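PDB 4K7C: aminopeptidase C from Lactobacillus rhamnosus, which probably removes amino acids from the N-terminal ends of peptides, as a cysteine aminopeptidase with the papain-like fold of the bleomycin hydrolase type. Local coordinates for residues L294-D297 / I298-K302; L329-D333 / T334-K338; D372-G376 / K377-W381; F397-S400 / D401-D405; V411-S414 / K415-P419. One frame throughout, in Å; residues are numbered along the deposited sequence. Where two conformers were deposited one is given.

Overall arrangement
The five contacts are local turns and caps at the ends of strands within one peptidase C1-like chain, and each touches at least one of the others. Contacts 2 and 4 have centres about 9 Å apart and meet where Leu332 O is 2.8 Å from Ser400 N, on neighbouring strands. Contact 3 joins contact 4 from the other neighbouring strand, Trp381 N lying 2.8 Å from Ala399 O. Helix 298-310 ties contact 1 to contact 4: Lys302 NZ forms salt bridges with Asp401 OD2 and Asp405 OD1, both at 2.8 Å. Contact 5, centred about 11 Å from contact 1, packs Val411 against Phe301. It lies about 29 Å, between centres, from contact 2.

Contact 1: residues L294-D297 / I298-K302; sequences LNLD and IDTFK
The backbone passes from strand 293-295 through Leu296 and Asp297 into helix 298-310, and the first helical bond, from Phe301 N to Asp297 O, measures 3.0 Å with an N-H...O angle of 161°. Asp297, right before the helix, is its N-cap. Its main-chain oxygen accepts nearly in line with the carbonyl, while its side chain, deposited in two conformers and described here in the one given, meets amides that the first turn leaves without helical partners. With chi1 at 71°, CG sits between the backbone N and the carbonyl carbon, which folds the carboxylate over the helix start. Thr300 N then donates the capping bond to OD2 at 3.2 Å, from above the carboxylate plane and not within it. Water 1 adds a second link, giving a proton to OD2 and accepting from Asp299 N. The end of a helix offering several N-H groups would probably favour the charged carboxylate, although Asp299 OD2, 4.5 Å from Asp297 OD2, would oppose this in part.

One step back along the chain, Leu296 turns toward the helix and crosses Thr300 at about a right angle, CD1 touching CG2 at 4.0 Å. Leu296 also packs on Ile263 of strand 260-264, as does Phe301, so the helix start is seated on that strand; Asn265 ND2 donates to Leu296 O. The 2.4 Å separation of Asp297 OD1 and Thr300 OG1 is doubtful, given the two conformers. On the helix side, Phe301 CB lies 3.3 Å from Asp297 O.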
# COMPACT_ATOMS: atom_id res chain seq x y z
N LEU A 294 1.31 43.83 -22.41
CA LEU A 294 0.54 45.07 -22.24
C LEU A 294 0.04 45.14 -20.78
O LEU A 294 -0.82 44.33 -20.36
CB LEU A 294 -0.64 45.07 -23.20
CG LEU A 294 -1.69 46.15 -23.16
CD1 LEU A 294 -0.97 47.44 -23.50
CD2 LEU A 294 -2.81 45.85 -24.11
N ASN A 295 0.56 46.11 -20.04
CA ASN A 295 0.15 46.31 -18.67
C ASN A 295 -1.10 47.13 -18.56
O ASN A 295 -1.17 48.25 -19.10
CB ASN A 295 1.24 47.03 -17.92
CG ASN A 295 1.14 46.79 -16.42
OD1 ASN A 295 0.54 45.79 -15.98
ND2 ASN A 295 1.69 47.67 -15.65
N LEU A 296 -2.12 46.57 -17.90
CA LEU A 296 -3.39 47.23 -17.68
C LEU A 296 -3.82 47.09 -16.22
O LEU A 296 -3.43 46.12 -15.53
CB LEU A 296 -4.46 46.57 -18.53
CG LEU A 296 -4.22 46.63 -20.05
CD1 LEU A 296 -5.32 45.87 -20.72
CD2 LEU A 296 -4.20 48.11 -20.53
N ASP A 297 -4.65 48.03 -15.79
CA ASP A 297 -5.26 48.00 -14.46
C ASP A 297 -6.13 46.75 -14.31
O ASP A 297 -6.64 46.20 -15.28
CB ASP A 297 -6.12 49.24 -14.24
CG ASP A 297 -7.36 49.22 -15.05
OD1 ASP A 297 -7.26 49.47 -16.26
OD2 ASP A 297 -8.44 48.95 -14.49
N ILE A 298 -6.33 46.34 -13.07
CA ILE A 298 -6.98 45.06 -12.76
C ILE A 298 -8.41 45.05 -13.16
O ILE A 298 -8.85 44.05 -13.65
CB ILE A 298 -6.80 44.65 -11.24
CG1 ILE A 298 -7.19 43.17 -10.97
CG2 ILE A 298 -7.62 45.57 -10.36
CD1 ILE A 298 -6.38 42.20 -11.83
N ASP A 299 -9.16 46.14 -13.08
CA ASP A 299 -10.56 46.09 -13.57
C ASP A 299 -10.71 45.79 -15.08
O ASP A 299 -11.56 45.00 -15.51
CB ASP A 299 -11.28 47.43 -13.22
CG ASP A 299 -11.53 47.57 -11.71
OD1 ASP A 299 -11.66 46.56 -11.00
OD2 ASP A 299 -11.59 48.70 -11.25
N THR A 300 -9.88 46.48 -15.87
CA THR A 300 -9.86 46.36 -17.35
C THR A 300 -9.38 44.93 -17.73
O THR A 300 -9.99 44.23 -18.53
CB THR A 300 -8.88 47.38 -17.97
OG1 THR A 300 -9.18 48.75 -17.56
CG2 THR A 300 -8.86 47.29 -19.48
N PHE A 301 -8.36 44.48 -17.00
CA PHE A 301 -7.78 43.13 -17.18
C PHE A 301 -8.90 42.12 -16.98
O PHE A 301 -9.12 41.22 -17.83
CB PHE A 301 -6.65 43.03 -16.09
CG PHE A 301 -5.86 41.79 -16.05
CD1 PHE A 301 -4.50 41.81 -16.42
CD2 PHE A 301 -6.36 40.66 -15.42
CE1 PHE A 301 -3.70 40.71 -16.28
CE2 PHE A 301 -5.57 39.53 -15.31
CZ PHE A 301 -4.23 39.53 -15.69
N LYS A 302 -9.57 42.21 -15.83
CA LYS A 302 -10.64 41.25 -15.53
C LYS A 302 -11.82 41.34 -16.50
O LYS A 302 -12.44 40.33 -16.89
CB LYS A 302 -11.13 41.45 -14.08
CG LYS A 302 -10.24 40.83 -13.06
CD LYS A 302 -10.38 41.43 -11.65
CE LYS A 302 -11.71 41.12 -11.05
NZ LYS A 302 -11.98 41.78 -9.76
O HOH W 1 -8.63 48.85 -11.70

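Contact 2: residues L329-D333 / T334-K338; sequences LGILD and TNIYK
Asp333 holds the turn that follows it because its CG stands anti to the backbone N, chi1 -177°, and OD1 is thereby brought back over the next amides. Asn335 N donates to OD1 at 3.1 Å and 170°, a nearly straight bond that nonetheless arrives from far above the carboxylate plane. This closes an Asx turn. Superposed on it is a type I beta turn from Asp333 to Ile336, closed by the bond from Ile336 N to Asp333 O at 3.0 Å. On the apolar side, Ile336 has CG1 anti to its own N, chi1 -169°, and its CD1 meets Ile331 CG2 at 3.9 Å, the two side chains crossing at about a right angle. Helix 42-47 lies against both isoleucines through Ser44.

OD1 has a second partner in Ser400 OG, and the other carboxylate oxygen, OD2, accepts from Ser44 OG. The acid is thus gripped by the turn, by Ser400 and by helix 42-47, and all three limit its rotation. Asp333 O is shared as well, taking a bond from Ser324 OG beside the one from Ile336 N. Buried as it is, a carboxylate supplied with several donors can probably keep its negative charge.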
# COMPACT_ATOMS: atom_id res chain seq x y z
N LEU A 329 -7.36 20.38 -2.44
CA LEU A 329 -8.78 20.62 -2.65
C LEU A 329 -8.98 21.52 -3.88
O LEU A 329 -10.05 21.60 -4.37
CB LEU A 329 -9.45 21.21 -1.45
CG LEU A 329 -9.44 20.27 -0.28
CD1 LEU A 329 -10.12 20.94 0.91
CD2 LEU A 329 -10.10 18.91 -0.61
N GLY A 330 -7.91 22.20 -4.29
CA GLY A 330 -7.98 23.17 -5.42
C GLY A 330 -8.72 24.45 -5.19
O GLY A 330 -9.36 24.93 -6.07
N ILE A 331 -8.51 25.02 -4.01
CA ILE A 331 -9.14 26.26 -3.67
C ILE A 331 -8.06 27.34 -3.57
O ILE A 331 -7.07 27.21 -2.78
CB ILE A 331 -9.86 26.11 -2.30
CG1 ILE A 331 -11.00 25.11 -2.35
CG2 ILE A 331 -10.41 27.48 -1.88
CD1 ILE A 331 -11.60 24.72 -1.02
N LEU A 332 -8.24 28.39 -4.37
CA LEU A 332 -7.36 29.52 -4.41
C LEU A 332 -8.20 30.69 -3.87
O LEU A 332 -9.04 31.24 -4.59
CB LEU A 332 -6.92 29.77 -5.86
CG LEU A 332 -6.37 28.62 -6.70
CD1 LEU A 332 -5.89 28.98 -8.12
CD2 LEU A 332 -5.25 27.96 -5.97
N ASP A 333 -8.04 31.06 -2.62
CA ASP A 333 -8.91 32.03 -2.00
C ASP A 333 -8.06 32.66 -0.89
O ASP A 333 -7.41 31.97 -0.08
CB ASP A 333 -10.24 31.39 -1.44
CG ASP A 333 -11.23 32.40 -0.85
OD1 ASP A 333 -10.97 33.67 -0.93
OD2 ASP A 333 -12.24 31.89 -0.27
N THR A 334 -8.05 34.01 -0.90
CA THR A 334 -7.45 34.79 0.17
C THR A 334 -8.01 34.38 1.56
O THR A 334 -7.34 34.58 2.54
CB THR A 334 -7.68 36.28 -0.03
OG1 THR A 334 -9.06 36.50 -0.21
CG2 THR A 334 -6.92 36.78 -1.21
N ASN A 335 -9.22 33.80 1.62
CA ASN A 335 -9.83 33.35 2.88
C ASN A 335 -9.58 31.88 3.25
O ASN A 335 -10.04 31.46 4.35
CB ASN A 335 -11.38 33.65 2.93
CG ASN A 335 -11.69 35.13 2.84
OD1 ASN A 335 -12.72 35.57 2.15
ND2 ASN A 335 -10.89 35.92 3.49
N ILE A 336 -8.87 31.12 2.41
CA ILE A 336 -8.71 29.68 2.67
C ILE A 336 -7.96 29.40 3.95
O ILE A 336 -8.24 28.39 4.62
CB ILE A 336 -8.22 28.88 1.44
CG1 ILE A 336 -8.33 27.40 1.68
CG2 ILE A 336 -6.74 29.20 1.12
CD1 ILE A 336 -9.73 26.90 1.90
N TYR A 337 -7.05 30.31 4.31
CA TYR A 337 -6.35 30.26 5.60
C TYR A 337 -6.57 31.55 6.31
O TYR A 337 -6.71 32.58 5.67
CB TYR A 337 -4.85 30.07 5.44
CG TYR A 337 -4.48 28.84 4.63
CD1 TYR A 337 -4.73 27.55 5.08
CD2 TYR A 337 -3.82 28.97 3.40
CE1 TYR A 337 -4.36 26.45 4.32
CE2 TYR A 337 -3.45 27.89 2.61
CZ TYR A 337 -3.72 26.61 3.06
OH TYR A 337 -3.38 25.52 2.33
N LYS A 338 -6.61 31.50 7.65
CA LYS A 338 -6.61 32.74 8.45
C LYS A 338 -5.39 32.78 9.32
O LYS A 338 -5.45 32.57 10.55
CB LYS A 338 -7.87 32.83 9.26
CG LYS A 338 -9.09 33.02 8.42
CD LYS A 338 -9.18 34.41 7.76
CE LYS A 338 -10.45 34.71 7.03
NZ LYS A 338 -10.42 36.08 6.38

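Contact 3: residues D372-G376 / K377-W381; sequences DLVDG and KPTKW
The carboxylate of Asp372 is the flat group here, and its OD2 is approached by Lys380 CE at 3.5 Å while the two side chains run side by side in the same direction. Water 2 stands between the acid and Thr379, donating to OD2 at 3.1 Å and lying 2.8 Å from Thr379 OG1. The other oxygen, OD1, accepts from Ser53 N. Lys380 NZ is spent elsewhere, on the carbonyls of Thr49 and Ala47, and remains 4.5 Å from OD2, beyond a salt bridge. Asp372, Val374, Lys377 and Lys380 share one face of the sheet; Leu373 and Pro378 are on the other, where Leu373 CD2 lies 4.1 Å from Pro378 CB.

Together the segments form the tip of the beta hairpin of strands 364-374 and 377-384, closed by a type I' turn from Val374 to Lys377. Asp375 and Gly376 both take positive phi, as this turn requires, and Val374 and Lys377 bond to each other in both directions. Farther along, Asp372 O accepts from Thr379 N while Asp372 N donates to Lys380 O, so two residues of one strand oppose one of the other: a beta bulge, with Thr379 in a nearly helical conformation (psi -29°). That twist sets Thr379 CG2 obliquely against Val374 CG2, at 3.9 Å. At the exposed tip Asp375 forms a salt bridge with Arg241 of the third subunit, whose Tyr237 packs on Asp372. Between Leu373 and Pro378 the strands draw close enough for a CH...O contact, Leu373 CA to Lys377 O at 3.4 Å.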
# COMPACT_ATOMS: atom_id res chain seq x y z
N ASP A 372 -18.27 32.91 -12.22
CA ASP A 372 -19.56 33.08 -11.60
C ASP A 372 -19.71 34.58 -11.48
O ASP A 372 -18.92 35.29 -10.76
CB ASP A 372 -19.61 32.44 -10.20
CG ASP A 372 -21.02 32.19 -9.71
OD1 ASP A 372 -21.91 31.96 -10.54
OD2 ASP A 372 -21.21 32.16 -8.47
N LEU A 373 -20.81 35.03 -12.08
CA LEU A 373 -21.17 36.46 -12.02
C LEU A 373 -22.46 36.62 -11.20
O LEU A 373 -23.49 36.03 -11.54
CB LEU A 373 -21.44 36.95 -13.46
CG LEU A 373 -20.26 36.95 -14.41
CD1 LEU A 373 -20.77 37.50 -15.76
CD2 LEU A 373 -19.07 37.74 -13.94
N VAL A 374 -22.38 37.35 -10.10
CA VAL A 374 -23.51 37.60 -9.20
C VAL A 374 -23.67 39.13 -9.11
O VAL A 374 -22.71 39.88 -8.87
CB VAL A 374 -23.27 37.05 -7.77
CG1 VAL A 374 -24.52 37.28 -6.89
CG2 VAL A 374 -23.01 35.54 -7.78
N ASP A 375 -24.89 39.59 -9.40
CA ASP A 375 -25.16 41.07 -9.57
C ASP A 375 -24.13 41.73 -10.52
O ASP A 375 -23.64 42.86 -10.31
CB ASP A 375 -25.19 41.78 -8.22
CG ASP A 375 -26.21 41.17 -7.23
OD1 ASP A 375 -27.21 40.66 -7.70
OD2 ASP A 375 -26.01 41.23 -5.99
N GLY A 376 -23.79 40.99 -11.56
CA GLY A 376 -22.90 41.50 -12.62
C GLY A 376 -21.43 41.56 -12.25
O GLY A 376 -20.65 42.08 -13.02
N LYS A 377 -21.04 41.08 -11.06
CA LYS A 377 -19.60 41.11 -10.65
C LYS A 377 -19.08 39.66 -10.45
O LYS A 377 -19.81 38.79 -10.02
CB LYS A 377 -19.45 41.86 -9.35
CG LYS A 377 -19.88 43.34 -9.48
CD LYS A 377 -18.98 44.26 -8.64
CE LYS A 377 -19.38 45.71 -8.82
NZ LYS A 377 -19.45 46.07 -10.27
N PRO A 378 -17.79 39.44 -10.75
CA PRO A 378 -17.26 38.08 -10.60
C PRO A 378 -17.06 37.71 -9.14
O PRO A 378 -16.53 38.52 -8.37
CB PRO A 378 -15.94 38.18 -11.32
CG PRO A 378 -15.56 39.62 -11.25
CD PRO A 378 -16.89 40.28 -11.49
N THR A 379 -17.51 36.53 -8.71
CA THR A 379 -17.20 36.10 -7.31
C THR A 379 -16.09 35.04 -7.23
O THR A 379 -15.41 34.90 -6.19
CB THR A 379 -18.50 35.61 -6.65
OG1 THR A 379 -19.03 34.53 -7.41
CG2 THR A 379 -19.52 36.73 -6.58
N LYS A 380 -16.02 34.24 -8.29
CA LYS A 380 -15.15 33.10 -8.39
C LYS A 380 -15.00 32.68 -9.85
O LYS A 380 -15.84 33.00 -10.66
CB LYS A 380 -15.58 31.91 -7.52
CG LYS A 380 -16.99 31.47 -7.67
CD LYS A 380 -17.49 30.61 -6.52
CE LYS A 380 -18.92 30.14 -6.72
NZ LYS A 380 -19.26 29.39 -5.48
N TRP A 381 -13.85 32.04 -10.13
CA TRP A 381 -13.39 31.72 -11.46
C TRP A 381 -13.08 30.24 -11.47
O TRP A 381 -12.52 29.66 -10.49
CB TRP A 381 -12.10 32.45 -11.77
CG TRP A 381 -12.23 33.96 -11.67
CD1 TRP A 381 -12.18 34.70 -10.54
CD2 TRP A 381 -12.28 34.89 -12.77
NE1 TRP A 381 -12.36 36.06 -10.84
CE2 TRP A 381 -12.42 36.18 -12.20
CE3 TRP A 381 -12.38 34.73 -14.19
CZ2 TRP A 381 -12.56 37.32 -12.99
CZ3 TRP A 381 -12.46 35.86 -14.96
CH2 TRP A 381 -12.58 37.14 -14.37
O HOH W 2 -20.73 33.32 -5.60

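Contact 4: residues F397-S400 / D401-D405; sequences FVAS and DAWFD
Ser400 carries this junction with Trp403, and its short side chain can be followed in two steps. CB lies close to the next peptide, 3.2 Å from Asp401 N, and chi1 of 70° places the hydroxyl between the backbone N and the carbonyl carbon, facing the amides of the helix that begins there. OG, the tip, accepts from Trp403 N at 3.1 Å with an N-H...O angle of 158°; it also touches Trp403 CB at 3.4 Å and lies 4.1 Å from Ala402 CB. The same hydroxyl is bonded to Asp333 OD1, just past the end of the neighbouring strand 331-332, so one atom of a buried residue serves two partners and its rotation is probably fixed by them.

Ser400 is thus the N-cap of helix 401-407, at the point where strand 396-400 ends and the chain turns through 79° between the directions of the two short segments. Its carbonyl takes the first helical bond: Phe404 N donates to Ser400 O at 2.9 Å, slightly tilted from the carbonyl plane. Ala399, one residue back, points toward the helix and sets its methyl CB 4.2 Å from Trp403 CE3, oblique to the indole ring. Trp403 has CG anti to its backbone N, chi1 -165°, which carries the indole away from the cap to pack on Leu332 and to place NE1 against the carbonyl oxygen of Gln323. Asp401, the first helical residue, has its CB directed away from the strand; OD2 forms a salt bridge with Lys302 NZ, while OD1 accepts from Trp381 NE1. The ring of Phe404 stacks with that of Trp381.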
# COMPACT_ATOMS: atom_id res chain seq x y z
N PHE A 397 -9.75 23.66 -10.49
CA PHE A 397 -9.55 24.48 -9.28
C PHE A 397 -10.62 25.60 -9.33
O PHE A 397 -11.30 25.78 -10.35
CB PHE A 397 -8.14 25.03 -9.28
CG PHE A 397 -7.07 24.12 -8.70
CD1 PHE A 397 -7.11 22.78 -8.84
CD2 PHE A 397 -5.96 24.69 -8.10
CE1 PHE A 397 -6.12 21.96 -8.31
CE2 PHE A 397 -4.99 23.90 -7.57
CZ PHE A 397 -5.08 22.53 -7.67
N VAL A 398 -10.75 26.34 -8.23
CA VAL A 398 -11.65 27.47 -8.14
C VAL A 398 -10.86 28.59 -7.48
O VAL A 398 -10.12 28.35 -6.47
CB VAL A 398 -12.94 27.13 -7.46
CG1 VAL A 398 -12.67 26.44 -6.14
CG2 VAL A 398 -13.78 28.39 -7.25
N ALA A 399 -10.96 29.83 -8.03
CA ALA A 399 -10.20 30.97 -7.51
C ALA A 399 -11.21 32.04 -7.16
O ALA A 399 -12.12 32.34 -7.99
CB ALA A 399 -9.25 31.54 -8.52
N SER A 400 -11.11 32.57 -5.93
CA SER A 400 -12.00 33.63 -5.54
C SER A 400 -11.60 34.91 -6.32
O SER A 400 -10.46 35.08 -6.76
CB SER A 400 -11.99 33.92 -4.00
OG SER A 400 -10.77 34.51 -3.61
N ASP A 401 -12.56 35.84 -6.45
CA ASP A 401 -12.26 37.09 -7.11
C ASP A 401 -11.20 37.87 -6.31
O ASP A 401 -10.29 38.50 -6.88
CB ASP A 401 -13.54 37.91 -7.31
CG ASP A 401 -13.32 38.96 -8.36
OD1 ASP A 401 -12.88 38.55 -9.42
OD2 ASP A 401 -13.47 40.19 -8.07
N ALA A 402 -11.23 37.81 -4.96
CA ALA A 402 -10.14 38.46 -4.20
C ALA A 402 -8.77 37.89 -4.48
O ALA A 402 -7.76 38.62 -4.51
CB ALA A 402 -10.46 38.45 -2.70
N TRP A 403 -8.72 36.55 -4.60
CA TRP A 403 -7.50 35.89 -4.95
C TRP A 403 -7.00 36.32 -6.32
O TRP A 403 -5.83 36.56 -6.48
CB TRP A 403 -7.64 34.35 -4.90
CG TRP A 403 -6.32 33.58 -4.90
CD1 TRP A 403 -5.65 33.10 -3.81
CD2 TRP A 403 -5.53 33.19 -6.04
NE1 TRP A 403 -4.52 32.40 -4.19
CE2 TRP A 403 -4.43 32.45 -5.56
CE3 TRP A 403 -5.65 33.42 -7.41
CZ2 TRP A 403 -3.44 31.94 -6.39
CZ3 TRP A 403 -4.67 32.86 -8.24
CH2 TRP A 403 -3.58 32.15 -7.73
N PHE A 404 -7.89 36.35 -7.28
CA PHE A 404 -7.53 36.76 -8.69
C PHE A 404 -6.90 38.18 -8.63
O PHE A 404 -5.84 38.42 -9.18
CB PHE A 404 -8.86 36.81 -9.47
CG PHE A 404 -8.70 37.00 -10.93
CD1 PHE A 404 -9.04 35.97 -11.77
CD2 PHE A 404 -8.15 38.18 -11.48
CE1 PHE A 404 -8.89 36.10 -13.14
CE2 PHE A 404 -8.01 38.30 -12.89
CZ PHE A 404 -8.41 37.24 -13.69
N ASP A 405 -7.52 39.08 -7.89
CA ASP A 405 -6.99 40.46 -7.75
C ASP A 405 -5.57 40.50 -7.32
O ASP A 405 -4.76 41.31 -7.77
CB ASP A 405 -7.87 41.32 -6.81
CG ASP A 405 -9.22 41.66 -7.38
OD1 ASP A 405 -9.50 41.36 -8.56
OD2 ASP A 405 -10.06 42.21 -6.62

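Contact 5: residues V411-S414 / K415-P419; sequences VVIS and KKYLP
Ile413 and Tyr417 form the tightly packed side of this contact, crossing at about a right angle with Ile413 CG2 4.0 Å from Tyr417 CD2. The methyl meets the phenol ring at its edge, near the ring plane. It gets there because CG2 of Ile413 is anti to the backbone N while CG1, with chi1 of -60°, takes the place beside it. Ser414 fills the corner between them: its O accepts from Tyr417 N at 3.0 Å and 168°, with the donor above the carbonyl plane, and the same oxygen lies 3.3 Å from Tyr417 CD2. Tyr417 CE2 also lies 3.8 Å from Ser414 CB. At the far end of this buried tyrosine, OH is hydrogen-bonded to Glu313 OE1, which fixes the phenol from its tip. A glycerol, probably from the crystallisation liquor, is hydrogen-bonded to Val412 O and comes within about 4 Å of the side chain of the buried Ser414.

The solvent side is different in kind. Lys416 is exposed, and its contribution is aliphatic: CG lies 4.1 Å above the centre of one face of the Tyr417 ring and, separately, 4.1 Å from Ser414 CB. The extended chain of Lys415, a partly exposed residue, takes NZ to the carbonyl oxygen of Asp258.

A second i to i+3 bond, from Leu418 N to Lys415 O at 2.9 Å, follows the first. Consecutive bonds of this spacing define the 3-10 turn of residues 415-417, which here ends strand 408-414 and leads the chain toward helix 420-429.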
# COMPACT_ATOMS: atom_id res chain seq x y z
N VAL A 411 -3.01 37.44 -18.36
CA VAL A 411 -4.04 36.74 -19.13
C VAL A 411 -3.68 36.97 -20.63
O VAL A 411 -2.99 37.95 -20.94
CB VAL A 411 -5.49 37.22 -18.93
CG1 VAL A 411 -6.05 36.71 -17.61
CG2 VAL A 411 -5.59 38.74 -18.99
N VAL A 412 -4.00 36.00 -21.46
CA VAL A 412 -3.84 36.14 -22.88
C VAL A 412 -5.21 36.33 -23.50
O VAL A 412 -6.12 35.49 -23.40
CB VAL A 412 -3.07 34.96 -23.51
CG1 VAL A 412 -2.98 35.09 -25.01
CG2 VAL A 412 -1.69 34.85 -22.94
N ILE A 413 -5.39 37.51 -24.13
CA ILE A 413 -6.67 37.92 -24.70
C ILE A 413 -6.61 38.11 -26.25
O ILE A 413 -5.60 38.64 -26.71
CB ILE A 413 -7.13 39.21 -24.02
CG1 ILE A 413 -7.31 38.94 -22.47
CG2 ILE A 413 -8.41 39.70 -24.60
CD1 ILE A 413 -8.43 38.03 -22.12
N SER A 414 -7.65 37.68 -26.97
CA SER A 414 -7.74 38.00 -28.42
C SER A 414 -7.93 39.49 -28.58
O SER A 414 -8.77 40.10 -27.93
CB SER A 414 -8.82 37.30 -29.23
OG SER A 414 -8.94 35.97 -28.92
N LYS A 415 -7.06 40.04 -29.40
CA LYS A 415 -6.98 41.48 -29.69
C LYS A 415 -8.33 42.11 -30.06
O LYS A 415 -8.58 43.29 -29.74
CB LYS A 415 -5.91 41.72 -30.77
CG LYS A 415 -4.47 41.65 -30.29
CD LYS A 415 -3.50 41.75 -31.48
CE LYS A 415 -2.12 41.59 -31.03
NZ LYS A 415 -1.15 41.56 -32.15
N LYS A 416 -9.19 41.33 -30.71
CA LYS A 416 -10.48 41.83 -31.09
C LYS A 416 -11.40 42.25 -29.91
O LYS A 416 -12.38 42.92 -30.12
CB LYS A 416 -11.22 40.79 -31.88
CG LYS A 416 -11.61 39.57 -31.10
CD LYS A 416 -12.04 38.51 -32.09
CE LYS A 416 -12.65 37.34 -31.41
NZ LYS A 416 -13.38 36.58 -32.48
N TYR A 417 -11.08 41.80 -28.68
CA TYR A 417 -11.87 42.18 -27.51
C TYR A 417 -11.36 43.46 -26.93
O TYR A 417 -12.00 44.01 -26.05
CB TYR A 417 -11.76 41.07 -26.44
CG TYR A 417 -12.34 39.79 -26.88
CD1 TYR A 417 -13.69 39.72 -27.32
CD2 TYR A 417 -11.58 38.64 -26.88
CE1 TYR A 417 -14.23 38.52 -27.74
CE2 TYR A 417 -12.10 37.45 -27.32
CZ TYR A 417 -13.42 37.40 -27.75
OH TYR A 417 -13.93 36.22 -28.20
N LEU A 418 -10.19 43.93 -27.41
CA LEU A 418 -9.55 45.14 -26.90
C LEU A 418 -10.15 46.43 -27.53
O LEU A 418 -10.36 46.46 -28.71
CB LEU A 418 -8.09 45.15 -27.24
CG LEU A 418 -7.11 44.15 -26.63
CD1 LEU A 418 -5.66 44.48 -27.00
CD2 LEU A 418 -7.25 44.27 -25.16
N PRO A 419 -10.31 47.51 -26.73
CA PRO A 419 -10.69 48.82 -27.24
C PRO A 419 -9.68 49.27 -28.26
O PRO A 419 -8.50 48.92 -28.21
CB PRO A 419 -10.61 49.72 -25.98
CG PRO A 419 -10.83 48.79 -24.84
CD PRO A 419 -10.11 47.54 -25.26